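Side-chain contacts in conserved exported protein (Bacteroides fragilis, PDB 3CLW), which probably hydrolyses O-glycosyl bonds, as a family 30 glycoside hydrolase with a TIM-barrel catalytic domain: residues S182-P187 against Y208-E213; P230-M235 against D249-S254; L427-Y432 against I452-D457. All coordinates share one frame; numbering follows the deposited sequence.

Contact 1. Residues S182-P187 against Y208-E213; sequences SPNNEP and YRMVEE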
loop_
_atom_site.group_PDB
_atom_site.type_symbol
_atom_site.label_atom_id
_atom_site.label_comp_id
_atom_site.label_asym_id
_atom_site.label_seq_id
_atom_site.Cartn_x
_atom_site.Cartn_y
_atom_site.Cartn_z
ATOM N N SER A 182 -0.189 5.135 -11.698
ATOM C CA SER A 182 0.525 3.877 -11.776
ATOM C C SER A 182 -0.038 3.024 -12.929
ATOM O O SER A 182 -1.080 2.391 -12.797
ATOM C CB SER A 182 0.465 3.189 -10.418
ATOM O OG SER A 182 1.182 1.992 -10.437
ATOM N N PRO A 183 0.636 3.054 -14.103
ATOM C CA PRO A 183 0.039 2.466 -15.319
ATOM C C PRO A 183 0.075 0.934 -15.369
ATOM O O PRO A 183 -0.758 0.313 -16.052
ATOM C CB PRO A 183 0.883 3.082 -16.456
ATOM C CG PRO A 183 2.255 3.247 -15.829
ATOM C CD PRO A 183 1.971 3.637 -14.373
ATOM N N ASN A 184 0.985 0.321 -14.627
ATOM C CA ASN A 184 1.168 -1.134 -14.747
ATOM C C ASN A 184 1.256 -1.815 -13.397
ATOM O O ASN A 184 1.942 -1.314 -12.486
ATOM C CB ASN A 184 2.443 -1.447 -15.538
ATOM C CG ASN A 184 2.393 -0.926 -16.976
ATOM O OD1 ASN A 184 2.568 0.283 -17.229
ATOM N ND2 ASN A 184 2.157 -1.845 -17.935
ATOM N N ASN A 185 0.555 -2.940 -13.269
ATOM C CA ASN A 185 0.567 -3.721 -12.048
ATOM C C ASN A 185 1.218 -5.073 -12.241
ATOM O O ASN A 185 0.924 -5.788 -13.207
ATOM C CB ASN A 185 -0.852 -3.976 -11.562
ATOM C CG ASN A 185 -0.887 -4.773 -10.264
ATOM O OD1 ASN A 185 -0.298 -4.347 -9.271
ATOM N ND2 ASN A 185 -1.604 -5.913 -10.256
ATOM N N GLU A 186 2.076 -5.437 -11.305
ATOM C CA GLU A 186 2.757 -6.730 -11.345
ATOM C C GLU A 186 3.073 -7.185 -12.799
ATOM O O GLU A 186 2.604 -8.219 -13.250
ATOM C CB GLU A 186 1.955 -7.756 -10.537
ATOM C CG GLU A 186 1.756 -7.300 -9.090
ATOM C CD GLU A 186 1.143 -8.348 -8.162
ATOM O OE1 GLU A 186 0.655 -9.377 -8.641
ATOM O OE2 GLU A 186 1.168 -8.151 -6.931
ATOM N N PRO A 187 3.871 -6.380 -13.533
ATOM C CA PRO A 187 4.156 -6.711 -14.937
ATOM C C PRO A 187 5.014 -7.982 -15.127
ATOM O O PRO A 187 5.053 -8.537 -16.220
ATOM C CB PRO A 187 4.862 -5.451 -15.462
ATOM C CG PRO A 187 5.511 -4.873 -14.293
ATOM C CD PRO A 187 4.564 -5.143 -13.121
ATOM N N TYR A 208 9.071 1.339 -20.017
ATOM C CA TYR A 208 9.779 2.540 -20.430
ATOM C C TYR A 208 8.910 3.387 -21.356
ATOM O O TYR A 208 8.838 4.610 -21.201
ATOM C CB TYR A 208 11.155 2.180 -21.062
ATOM C CG TYR A 208 11.907 3.371 -21.612
ATOM C CD1 TYR A 208 12.930 3.960 -20.899
ATOM C CD2 TYR A 208 11.558 3.923 -22.854
ATOM C CE1 TYR A 208 13.619 5.070 -21.415
ATOM C CE2 TYR A 208 12.227 5.034 -23.383
ATOM C CZ TYR A 208 13.250 5.597 -22.665
ATOM O OH TYR A 208 13.912 6.689 -23.198
ATOM N N ARG A 209 8.238 2.745 -22.297
ATOM C CA ARG A 209 7.356 3.464 -23.206
ATOM C C ARG A 209 6.192 4.110 -22.482
ATOM O O ARG A 209 5.855 5.244 -22.782
ATOM C CB ARG A 209 6.813 2.577 -24.341
ATOM C CG ARG A 209 7.777 2.318 -25.466
ATOM C CD ARG A 209 7.065 1.749 -26.703
ATOM N NE ARG A 209 6.338 2.762 -27.495
ATOM C CZ ARG A 209 5.482 2.466 -28.480
ATOM N NH1 ARG A 209 5.208 1.201 -28.801
ATOM N NH2 ARG A 209 4.896 3.435 -29.153
ATOM N N MET A 210 5.576 3.386 -21.536
ATOM C CA MET A 210 4.483 3.935 -20.779
ATOM C C MET A 210 4.969 5.161 -20.010
ATOM O O MET A 210 4.322 6.201 -20.017
ATOM C CB MET A 210 3.832 2.874 -19.879
ATOM C CG MET A 210 2.731 1.990 -20.601
ATOM S SD MET A 210 1.579 2.902 -21.688
ATOM C CE MET A 210 0.991 4.129 -20.488
ATOM N N VAL A 211 6.142 5.070 -19.396
ATOM C CA VAL A 211 6.692 6.239 -18.711
ATOM C C VAL A 211 6.897 7.409 -19.686
ATOM O O VAL A 211 6.482 8.524 -19.424
ATOM C CB VAL A 211 7.984 5.914 -17.940
ATOM C CG1 VAL A 211 8.584 7.187 -17.353
ATOM C CG2 VAL A 211 7.686 4.925 -16.832
ATOM N N GLU A 212 7.493 7.118 -20.831
ATOM C CA GLU A 212 7.782 8.116 -21.828
ATOM C C GLU A 212 6.494 8.795 -22.292
ATOM O O GLU A 212 6.412 10.031 -22.318
ATOM C CB GLU A 212 8.527 7.448 -22.992
ATOM C CG GLU A 212 8.784 8.301 -24.216
ATOM C CD GLU A 212 9.701 7.553 -25.228
ATOM O OE1 GLU A 212 9.375 6.399 -25.657
ATOM O OE2 GLU A 212 10.774 8.111 -25.547
ATOM N N GLU A 213 5.484 7.998 -22.638
ATOM C CA GLU A 213 4.222 8.567 -23.112
ATOM C C GLU A 213 3.436 9.327 -22.020
ATOM O O GLU A 213 2.851 10.404 -22.280
ATOM C CB GLU A 213 3.358 7.487 -23.773
ATOM C CG GLU A 213 3.978 6.861 -25.018
ATOM C CD GLU A 213 4.325 7.866 -26.128
ATOM O OE1 GLU A 213 3.659 8.911 -26.287
ATOM O OE2 GLU A 213 5.282 7.589 -26.879
#

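Contact 2. Residues P230-M235 against D249-S254; sequences PEVGDM and DDIIHS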
loop_
_atom_site.group_PDB
_atom_site.type_symbol
_atom_site.label_atom_id
_atom_site.label_comp_id
_atom_site.label_asym_id
_atom_site.label_seq_id
_atom_site.Cartn_x
_atom_site.Cartn_y
_atom_site.Cartn_z
ATOM N N PRO A 230 7.571 0.173 -10.694
ATOM C CA PRO A 230 6.912 -0.785 -11.594
ATOM C C PRO A 230 5.820 -1.651 -10.988
ATOM O O PRO A 230 5.187 -2.417 -11.724
ATOM C CB PRO A 230 8.074 -1.664 -12.044
ATOM C CG PRO A 230 8.964 -1.702 -10.814
ATOM C CD PRO A 230 8.772 -0.414 -10.059
ATOM N N GLU A 231 5.604 -1.573 -9.673
ATOM C CA GLU A 231 4.564 -2.400 -9.017
ATOM C C GLU A 231 4.795 -3.895 -9.247
ATOM O O GLU A 231 3.831 -4.674 -9.448
ATOM C CB GLU A 231 3.146 -2.030 -9.493
ATOM C CG GLU A 231 2.818 -0.556 -9.410
ATOM C CD GLU A 231 2.161 -0.147 -8.088
ATOM O OE1 GLU A 231 1.595 0.977 -8.047
ATOM O OE2 GLU A 231 2.202 -0.935 -7.102
ATOM N N VAL A 232 6.064 -4.301 -9.215
ATOM C CA VAL A 232 6.382 -5.738 -9.327
ATOM C C VAL A 232 5.776 -6.580 -8.178
ATOM O O VAL A 232 5.788 -6.170 -7.016
ATOM C CB VAL A 232 7.929 -6.033 -9.512
ATOM C CG1 VAL A 232 8.386 -5.717 -10.987
ATOM C CG2 VAL A 232 8.782 -5.321 -8.495
ATOM N N GLY A 233 5.262 -7.753 -8.520
ATOM C CA GLY A 233 4.582 -8.591 -7.533
ATOM C C GLY A 233 5.443 -9.151 -6.421
ATOM O O GLY A 233 4.944 -9.521 -5.360
ATOM N N ASP A 234 6.745 -9.207 -6.670
ATOM C CA ASP A 234 7.717 -9.802 -5.753
ATOM C C ASP A 234 8.947 -8.900 -5.806
ATOM O O ASP A 234 9.399 -8.518 -6.907
ATOM C CB ASP A 234 8.040 -11.249 -6.197
ATOM C CG ASP A 234 8.850 -12.043 -5.150
ATOM O OD1 ASP A 234 9.778 -11.480 -4.531
ATOM O OD2 ASP A 234 8.576 -13.249 -4.969
ATOM N N MET A 235 9.488 -8.547 -4.635
ATOM C CA MET A 235 10.638 -7.635 -4.572
ATOM C C MET A 235 11.884 -8.233 -5.296
ATOM O O MET A 235 12.843 -7.532 -5.555
ATOM C CB MET A 235 10.970 -7.268 -3.114
ATOM C CG MET A 235 10.032 -6.253 -2.428
ATOM S SD MET A 235 10.036 -6.394 -0.605
ATOM C CE MET A 235 9.526 -4.733 -0.197
ATOM N N ASP A 249 12.690 -8.044 -14.718
ATOM C CA ASP A 249 13.518 -8.066 -13.527
ATOM C C ASP A 249 14.565 -6.972 -13.653
ATOM O O ASP A 249 14.490 -6.120 -14.560
ATOM C CB ASP A 249 14.162 -9.446 -13.306
ATOM C CG ASP A 249 15.209 -9.798 -14.376
ATOM O OD1 ASP A 249 15.913 -10.816 -14.183
ATOM O OD2 ASP A 249 15.316 -9.073 -15.402
ATOM N N ASP A 250 15.516 -6.978 -12.730
ATOM C CA ASP A 250 16.614 -6.009 -12.727
ATOM C C ASP A 250 16.144 -4.557 -12.759
ATOM O O ASP A 250 16.824 -3.678 -13.326
ATOM C CB ASP A 250 17.586 -6.300 -13.893
ATOM C CG ASP A 250 18.903 -5.576 -13.742
ATOM O OD1 ASP A 250 19.407 -5.532 -12.604
ATOM O OD2 ASP A 250 19.417 -5.025 -14.763
ATOM N N ILE A 251 14.977 -4.306 -12.148
ATOM C CA ILE A 251 14.338 -2.986 -12.166
ATOM C C ILE A 251 15.254 -1.870 -11.647
ATOM O O ILE A 251 15.400 -0.834 -12.292
ATOM C CB ILE A 251 12.968 -2.971 -11.388
ATOM C CG1 ILE A 251 11.930 -3.886 -12.072
ATOM C CG2 ILE A 251 12.457 -1.539 -11.186
ATOM C CD1 ILE A 251 11.509 -3.501 -13.512
ATOM N N ILE A 252 15.869 -2.067 -10.490
ATOM C CA ILE A 252 16.672 -0.994 -9.935
ATOM C C ILE A 252 17.781 -0.521 -10.898
ATOM O O ILE A 252 17.853 0.662 -11.214
ATOM C CB ILE A 252 17.219 -1.331 -8.522
ATOM C CG1 ILE A 252 16.034 -1.492 -7.528
ATOM C CG2 ILE A 252 18.190 -0.248 -8.073
ATOM C CD1 ILE A 252 16.388 -2.099 -6.143
ATOM N N HIS A 253 18.620 -1.441 -11.380
ATOM C CA HIS A 253 19.796 -1.042 -12.161
ATOM C C HIS A 253 19.442 -0.646 -13.582
ATOM O O HIS A 253 20.012 0.311 -14.129
ATOM C CB HIS A 253 20.902 -2.111 -12.140
ATOM C CG HIS A 253 21.698 -2.116 -10.873
ATOM N ND1 HIS A 253 22.797 -1.307 -10.680
ATOM C CD2 HIS A 253 21.537 -2.807 -9.719
ATOM C CE1 HIS A 253 23.303 -1.524 -9.481
ATOM N NE2 HIS A 253 22.553 -2.428 -8.876
ATOM N N SER A 254 18.485 -1.360 -14.155
ATOM C CA SER A 254 18.118 -1.147 -15.538
ATOM C C SER A 254 17.266 0.107 -15.739
ATOM O O SER A 254 17.361 0.750 -16.779
ATOM C CB SER A 254 17.391 -2.368 -16.060
ATOM O OG SER A 254 16.944 -2.133 -17.369
#

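Contact 3. Residues L427-Y432 against I452-D457; sequences LMISSY and ISLNCD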
loop_
_atom_site.group_PDB
_atom_site.type_symbol
_atom_site.label_atom_id
_atom_site.label_comp_id
_atom_site.label_asym_id
_atom_site.label_seq_id
_atom_site.Cartn_x
_atom_site.Cartn_y
_atom_site.Cartn_z
ATOM N N LEU A 427 12.068 -7.926 19.341
ATOM C CA LEU A 427 11.609 -6.568 19.569
ATOM C C LEU A 427 12.064 -5.587 18.468
ATOM O O LEU A 427 13.278 -5.404 18.237
ATOM C CB LEU A 427 12.065 -6.096 20.943
ATOM C CG LEU A 427 11.662 -4.679 21.347
ATOM C CD1 LEU A 427 10.207 -4.619 21.834
ATOM C CD2 LEU A 427 12.595 -4.135 22.405
ATOM N N MET A 428 11.080 -4.967 17.806
ATOM C CA MET A 428 11.310 -4.042 16.689
ATOM C C MET A 428 10.797 -2.670 17.083
ATOM O O MET A 428 9.694 -2.532 17.610
ATOM C CB MET A 428 10.606 -4.530 15.413
ATOM C CG MET A 428 11.223 -5.776 14.747
ATOM S SD MET A 428 10.144 -6.542 13.515
ATOM C CE MET A 428 9.245 -7.632 14.587
ATOM N N ILE A 429 11.601 -1.644 16.846
ATOM C CA ILE A 429 11.231 -0.326 17.256
ATOM C C ILE A 429 11.888 0.697 16.345
ATOM O O ILE A 429 13.024 0.512 15.915
ATOM C CB ILE A 429 11.506 -0.129 18.775
ATOM C CG1 ILE A 429 11.246 1.311 19.219
ATOM C CG2 ILE A 429 12.898 -0.517 19.088
ATOM C CD1 ILE A 429 11.171 1.461 20.724
ATOM N N SER A 430 11.128 1.754 16.034
ATOM C CA SER A 430 11.522 2.793 15.073
ATOM C C SER A 430 10.898 4.095 15.526
ATOM O O SER A 430 9.912 4.075 16.255
ATOM C CB SER A 430 11.049 2.432 13.641
ATOM O OG SER A 430 9.632 2.202 13.583
ATOM N N SER A 431 11.476 5.223 15.112
ATOM C CA SER A 431 10.975 6.541 15.501
ATOM C C SER A 431 10.885 7.514 14.340
ATOM O O SER A 431 11.579 7.346 13.341
ATOM C CB SER A 431 11.827 7.138 16.629
ATOM O OG SER A 431 11.833 6.287 17.754
ATOM N N TYR A 432 10.037 8.533 14.475
ATOM C CA TYR A 432 9.701 9.438 13.364
ATOM C C TYR A 432 9.388 10.732 14.006
ATOM O O TYR A 432 8.919 10.728 15.117
ATOM C CB TYR A 432 8.453 8.952 12.562
ATOM C CG TYR A 432 8.600 7.528 12.152
ATOM C CD1 TYR A 432 9.046 7.198 10.884
ATOM C CD2 TYR A 432 8.351 6.504 13.051
ATOM C CE1 TYR A 432 9.256 5.901 10.535
ATOM C CE2 TYR A 432 8.539 5.186 12.707
ATOM C CZ TYR A 432 8.999 4.894 11.448
ATOM O OH TYR A 432 9.183 3.594 11.085
ATOM N N ILE A 452 11.143 -1.311 28.776
ATOM C CA ILE A 452 12.146 -0.509 28.080
ATOM C C ILE A 452 12.281 0.885 28.673
ATOM O O ILE A 452 11.384 1.364 29.357
ATOM C CB ILE A 452 11.882 -0.420 26.538
ATOM C CG1 ILE A 452 10.620 0.395 26.227
ATOM C CG2 ILE A 452 11.806 -1.817 25.892
ATOM C CD1 ILE A 452 10.617 0.984 24.820
ATOM N N SER A 453 13.422 1.514 28.426
ATOM C CA SER A 453 13.616 2.919 28.737
ATOM C C SER A 453 13.776 3.693 27.443
ATOM O O SER A 453 14.580 3.340 26.579
ATOM C CB SER A 453 14.832 3.143 29.652
ATOM N N LEU A 454 13.014 4.762 27.312
ATOM C CA LEU A 454 13.054 5.554 26.111
ATOM C C LEU A 454 13.708 6.886 26.424
ATOM O O LEU A 454 13.188 7.678 27.206
ATOM C CB LEU A 454 11.636 5.722 25.558
ATOM C CG LEU A 454 11.448 6.006 24.080
ATOM C CD1 LEU A 454 12.072 4.890 23.216
ATOM C CD2 LEU A 454 9.962 6.192 23.748
ATOM N N ASN A 455 14.867 7.114 25.821
ATOM C CA ASN A 455 15.659 8.308 26.067
ATOM C C ASN A 455 15.519 9.251 24.888
ATOM O O ASN A 455 16.049 8.985 23.801
ATOM C CB ASN A 455 17.121 7.900 26.233
ATOM C CG ASN A 455 17.991 9.006 26.781
ATOM O OD1 ASN A 455 18.752 8.769 27.718
ATOM N ND2 ASN A 455 17.911 10.211 26.197
ATOM N N CYS A 456 14.814 10.353 25.111
ATOM C CA CYS A 456 14.380 11.216 24.025
ATOM C C CYS A 456 14.552 12.679 24.409
ATOM O O CYS A 456 13.622 13.298 24.933
ATOM C CB CYS A 456 12.918 10.905 23.672
ATOM S SG CYS A 456 12.255 11.910 22.326
ATOM N N ASP A 457 15.750 13.218 24.137
ATOM C CA ASP A 457 16.191 14.536 24.652
ATOM C C ASP A 457 16.028 14.601 26.175
ATOM O O ASP A 457 16.667 13.835 26.911
ATOM C CB ASP A 457 15.467 15.711 23.968
ATOM C CG ASP A 457 16.238 16.274 22.763
ATOM O OD1 ASP A 457 17.162 15.595 22.242
ATOM O OD2 ASP A 457 15.911 17.409 22.328
#

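Contact 1. Residues S182-P187 against Y208-E213
M210 meets P183 and N184 where helix 204-221 packs back on the loop that leaves strand 178-182, a strand-to-helix step of the TIM barrel expected for this family. The CA atoms of P183 and M210 lie 7.2 Å apart, and the two segments bury a modest 111 Å² between them, nearly all of it on these three residues, each of them buried in the fold.

The compact part is a methionine folded over a small patch. M210 sets CG anti to its carbonyl carbon and then bends at both remaining torsions (chi2 -43°, chi3 -55°), which curls the thioether back instead of sending it straight out. The methyl CE of M210 thereby comes to 4.2 Å from CB of P183, an apolar touch at van der Waals range. Nearer the root of the same side chain, that of N184 crosses at a slant and touches it through OD1 alone. Beyond the two segments M210 also packs on F157 and F160, so its side chain fills a three-way junction between the loop and helices 204-221 and 157-173.

The looser side begins one residue away. V211 stays just short of contact with the loop, and the face of the helix carrying Y208, R209, E212 and E213 is directed elsewhere and is partly exposed. Two of these side chains are engaged there: OH of Y208 bonds to K266, while R209 bonds to the carbonyl oxygen of N154 and makes a cation-pi contact with F157.

One polar atom is caught on the packed side. Buried with no hydrogen-bonding partner in the model, N184 OD1 rests against aliphatic carbon, 3.8 Å from M210 CG.

Contact 2. Residues P230-M235 against D249-S254
P230 and I251 bring their backbones to a CA-CA distance of 7.8 Å, the end of strand 226-232 meeting the first turn of helix 251-256, while the CA atoms of V232 and D249 stand slightly farther apart at 8.6 Å. A cis peptide bond precedes P230, and its ring is directed at the helix. The helix begins at I251, directly after D250 at the N-cap, whose side chain makes no capping bond.

I251 carries its half of the contact alone, with all three of its outer carbons. Its CG2 sits 3.5 Å from CG of P230, a close approach, and also lies 4.0 Å from CD of the same ring. The other branch, CG1, is anti to the carbonyl carbon (chi1 -64°), an orientation that lays it against both strand residues: 3.9 Å from CG of P230 and 4.1 Å from CG1 of V232. From there CD1 of I251 reaches CB of P230 at 4.2 Å. The isoleucine thus lies alongside its two partners, its side chain running in the opposite direction to theirs.

Surrounding side chains extend the same apolar patch: P230 also touches L207 of helix 204-221 and V274 of strand 270-276, and V232 touches A276. E231, between P230 and V232 in sequence, takes no part and bonds to R69, S182, H277 and S311.

No hydrogen bond or charge pair links the segments, and all three touching residues are buried. The adhesion of this short helix to its strand, within one beta-alpha-beta unit, consequently rests here on the fit of branched and cyclic hydrocarbon, and probably depends on shape and burial rather than on charge.

Contact 3. Residues L427-Y432 against I452-D457
I429 and I452 point at each other end to end, their CD1 methyls meeting at 4.2 Å, from two strands that run nearly the same way but belong to facing layers. The axes of the strand segments pass 11.5 Å apart at an angle of 19°, too far for backbone pairing, so side chains bridge the gap.

The two isoleucines reach the midline by different torsions. I429 is extended, with CG1 anti to its backbone N (chi1 175°). I452 instead places CG1 between its backbone N and carbonyl carbon (chi1 68°), which stands that branch up toward I429 and leaves CG2 to serve a second partner: CD2 of L427 lies 4.3 Å from it. On the other side of the pairing, CD1 of L454 comes 4.3 Å from CD1 of I429. That single methyl of I429 therefore touches both I452 and L454.

Residues of other strands join this layer. F8 packs against L427 and I429, I412 against I429 and L454, and L486 against L427 and I452. The reverse face of strand 427-433 has another character: S430 and Y432 link their hydroxyls there, OG to OH at 2.9 Å, and both side chains contact helix 328-347.

Aliphatic tips meeting between two nearly aligned strands that are not paired with each other, each hydrogen-bonded to other neighbours, fit the interior of a beta sandwich, consistent with the beta-rich side domain that accompanies the barrel in family 30 glycoside hydrolases.

Overall arrangement
From the N terminus, strand 6-25 pairs with both strand 353-356 of the barrel and strand 450-455, linking the two regions where the contacts lie. Contact 1 closes the loop between strand 178-182 and helix 204-221; contact 2 then closes the one between strand 226-232 and helix 251-256. They follow in series without nesting or crossing, yet they touch: OG of S182 lies 2.6 Å from OE1 of E231, a probable hydrogen bond between adjacent parallel strands. Contact 3 closes last, around strand 438-444, with its centre about 33 Å from that of contact 2 and about 40 Å from that of contact 1.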